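Local coordinates for arabinogalactan endo-1,4-beta-galactosidase (PDB 7OSK), which probably cleaves internal beta-1,4-galactosidic bonds of galactan and arabinogalactan through this family 53 glycoside hydrolase catalytic domain, which also binds calcium, at residues I91-W96 against V131-H136. Residues are numbered along the deposited sequence; the frame is centred on the assembly and turned at random.
Sequences IRLRVW and VLIDFH
Ile91 to Val95 and Val131 to Phe135 run as neighbouring parallel strands, inclined at 23°, and their backbones are joined by alternating bonds: Leu132 N to Ile91 O, Leu93 N to Leu132 O, Asp134 N to Leu93 O and Val95 N to Asp134 O, with a weak fifth from His136 N to Val95 O. Arg92, Arg94, Leu132 and Asp134 share the face that looks into the barrel, where Arg92 and Leu132 touch strand 346-352. The side chain of Arg92, CG anti to the backbone N (chi1 -180°) and extended as far as NE, lies alongside Leu132, its CD 3.7 Å from Leu132 CD2. That methyl carbon reaches the guanidinium edge, while Asp134 places OD2 3.2 Å from Arg92 NH2, well out of the guanidinium plane; the salt bridge is therefore one of charge alone. Arg92 NH1 pairs with Asp55 and Glu292 and NH2 is hydrogen-bonded to Gln187 OE1, so the buried charge has several polar partners. Both strands belong to the eight-stranded beta/alpha barrel, forming with helix 114-126 a beta-alpha-beta unit. Apolar residues suit the outer face, where Leu93 packs on Phe120 and Ala121 of that helix: Ile133 CD1 meets Leu93 CB, and Val95 CG2 meets Ile133 CG2 at 3.8 Å. Phe135 lies beside Val95, with Ile133 CG2 over one ring face, offset toward the rim. At the C-terminal end of the pair, Trp96 turns its edge onto the face of His136, ring planes at 88°. Replacing His136 with an alanine would probably leave that indole edge without its ring partner and open a gap beside Arg94, whose CD lies 3.7 Å from His136 NE2. The guanidinium of Arg94 reaches past the pair to a salt bridge with Glu58.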
loop_
_atom_site.group_PDB
_atom_site.type_symbol
_atom_site.label_atom_id
_atom_site.label_comp_id
_atom_site.label_asym_id
_atom_site.label_seq_id
_atom_site.Cartn_x
_atom_site.Cartn_y
_atom_site.Cartn_z
ATOM N N ILE A 91 5.173 -1.702 7.874
ATOM C CA ILE A 91 3.975 -0.873 7.858
ATOM C C ILE A 91 3.993 0.033 6.632
ATOM O O ILE A 91 4.983 0.720 6.372
ATOM C CB ILE A 91 3.863 -0.006 9.136
ATOM C CG1 ILE A 91 3.897 -0.881 10.394
ATOM C CG2 ILE A 91 2.594 0.838 9.106
ATOM C CD1 ILE A 91 2.731 -1.851 10.518
ATOM N N ARG A 92 2.894 0.029 5.885
ATOM C CA ARG A 92 2.751 0.891 4.716
ATOM C C ARG A 92 1.687 1.948 4.976
ATOM O O ARG A 92 0.582 1.633 5.412
ATOM C CB ARG A 92 2.397 0.067 3.478
ATOM C CG ARG A 92 2.233 0.878 2.202
ATOM C CD ARG A 92 2.007 -0.037 1.007
ATOM N NE ARG A 92 1.862 0.704 -0.249
ATOM C CZ ARG A 92 0.699 1.049 -0.796
ATOM N NH1 ARG A 92 -0.448 0.730 -0.210
ATOM N NH2 ARG A 92 0.681 1.717 -1.939
ATOM N N LEU A 93 2.034 3.205 4.713
ATOM C CA LEU A 93 1.125 4.324 4.942
ATOM C C LEU A 93 1.095 5.256 3.740
ATOM O O LEU A 93 2.142 5.661 3.236
ATOM C CB LEU A 93 1.541 5.110 6.189
ATOM C CG LEU A 93 1.526 4.370 7.528
ATOM C CD1 LEU A 93 2.186 5.221 8.596
ATOM C CD2 LEU A 93 0.106 4.005 7.930
ATOM N N ARG A 94 -0.107 5.592 3.284
ATOM C CA ARG A 94 -0.268 6.592 2.237
ATOM C C ARG A 94 -0.312 7.977 2.866
ATOM O O ARG A 94 -0.701 8.124 4.024
ATOM C CB ARG A 94 -1.537 6.336 1.417
ATOM C CG ARG A 94 -2.823 6.349 2.222
ATOM C CD ARG A 94 -4.043 6.228 1.323
ATOM N NE ARG A 94 -5.278 6.088 2.093
ATOM C CZ ARG A 94 -5.752 4.935 2.557
ATOM N NH1 ARG A 94 -5.098 3.801 2.337
ATOM N NH2 ARG A 94 -6.884 4.915 3.246
ATOM N N VAL A 95 0.093 8.985 2.100
ATOM C CA VAL A 95 0.096 10.364 2.576
ATOM C C VAL A 95 -0.488 11.295 1.517
ATOM O O VAL A 95 0.053 11.422 0.417
ATOM C CB VAL A 95 1.526 10.837 2.947
ATOM C CG1 VAL A 95 1.528 12.312 3.335
ATOM C CG2 VAL A 95 2.091 9.995 4.080
ATOM N N TRP A 96 -1.599 11.937 1.864
ATOM C CA TRP A 96 -2.209 12.955 1.018
ATOM C C TRP A 96 -1.745 14.327 1.486
ATOM O O TRP A 96 -1.536 14.546 2.680
ATOM C CB TRP A 96 -3.735 12.856 1.059
ATOM C CG TRP A 96 -4.274 11.593 0.449
ATOM C CD1 TRP A 96 -3.829 10.974 -0.684
ATOM C CD2 TRP A 96 -5.351 10.791 0.945
ATOM N NE1 TRP A 96 -4.565 9.840 -0.925
ATOM C CE2 TRP A 96 -5.507 9.707 0.060
ATOM C CE3 TRP A 96 -6.200 10.886 2.050
ATOM C CZ2 TRP A 96 -6.475 8.723 0.247
ATOM C CZ3 TRP A 96 -7.165 9.907 2.232
ATOM C CH2 TRP A 96 -7.291 8.840 1.337
ATOM N N VAL A 131 9.076 0.986 7.623
ATOM C CA VAL A 131 8.052 1.923 7.166
ATOM C C VAL A 131 8.185 2.254 5.679
ATOM O O VAL A 131 9.228 2.730 5.229
ATOM C CB VAL A 131 8.108 3.237 7.975
ATOM C CG1 VAL A 131 7.065 4.231 7.468
ATOM C CG2 VAL A 131 7.896 2.956 9.455
ATOM N N LEU A 132 7.108 2.000 4.936
ATOM C CA LEU A 132 6.992 2.413 3.540
ATOM C C LEU A 132 5.954 3.522 3.422
ATOM O O LEU A 132 4.782 3.315 3.735
ATOM C CB LEU A 132 6.609 1.224 2.650
ATOM C CG LEU A 132 6.094 1.521 1.234
ATOM C CD1 LEU A 132 7.144 2.223 0.379
ATOM C CD2 LEU A 132 5.634 0.236 0.566
ATOM N N ILE A 133 6.386 4.698 2.975
ATOM C CA ILE A 133 5.474 5.822 2.802
ATOM C C ILE A 133 5.111 5.984 1.337
ATOM O O ILE A 133 5.979 6.006 0.463
ATOM C CB ILE A 133 6.074 7.137 3.337
ATOM C CG1 ILE A 133 6.137 7.097 4.866
ATOM C CG2 ILE A 133 5.253 8.345 2.870
ATOM C CD1 ILE A 133 4.785 7.009 5.560
ATOM N N ASP A 134 3.811 6.113 1.098
ATOM C CA ASP A 134 3.255 6.195 -0.242
ATOM C C ASP A 134 2.676 7.583 -0.504
ATOM O O ASP A 134 1.499 7.833 -0.255
ATOM C CB ASP A 134 2.185 5.113 -0.418
ATOM C CG ASP A 134 1.377 5.279 -1.692
ATOM O OD1 ASP A 134 1.930 5.770 -2.696
ATOM O OD2 ASP A 134 0.185 4.910 -1.693
ATOM N N PHE A 135 3.518 8.486 -0.993
ATOM C CA PHE A 135 3.069 9.826 -1.359
ATOM C C PHE A 135 2.220 9.783 -2.627
ATOM O O PHE A 135 2.749 9.659 -3.729
ATOM C CB PHE A 135 4.263 10.762 -1.568
ATOM C CG PHE A 135 5.095 10.974 -0.337
ATOM C CD1 PHE A 135 4.600 11.698 0.733
ATOM C CD2 PHE A 135 6.379 10.461 -0.256
ATOM C CE1 PHE A 135 5.365 11.898 1.862
ATOM C CE2 PHE A 135 7.148 10.659 0.873
ATOM C CZ PHE A 135 6.641 11.380 1.932
ATOM N N HIS A 136 0.906 9.890 -2.468
ATOM C CA HIS A 136 0.001 9.888 -3.613
ATOM C C HIS A 136 0.208 11.124 -4.483
ATOM O O HIS A 136 -0.164 11.128 -5.657
ATOM C CB HIS A 136 -1.457 9.812 -3.149
ATOM C CG HIS A 136 -1.868 8.454 -2.672
ATOM N ND1 HIS A 136 -3.087 7.892 -2.982
ATOM C CD2 HIS A 136 -1.219 7.544 -1.908
ATOM C CE1 HIS A 136 -3.171 6.693 -2.431
ATOM N NE2 HIS A 136 -2.051 6.458 -1.773
#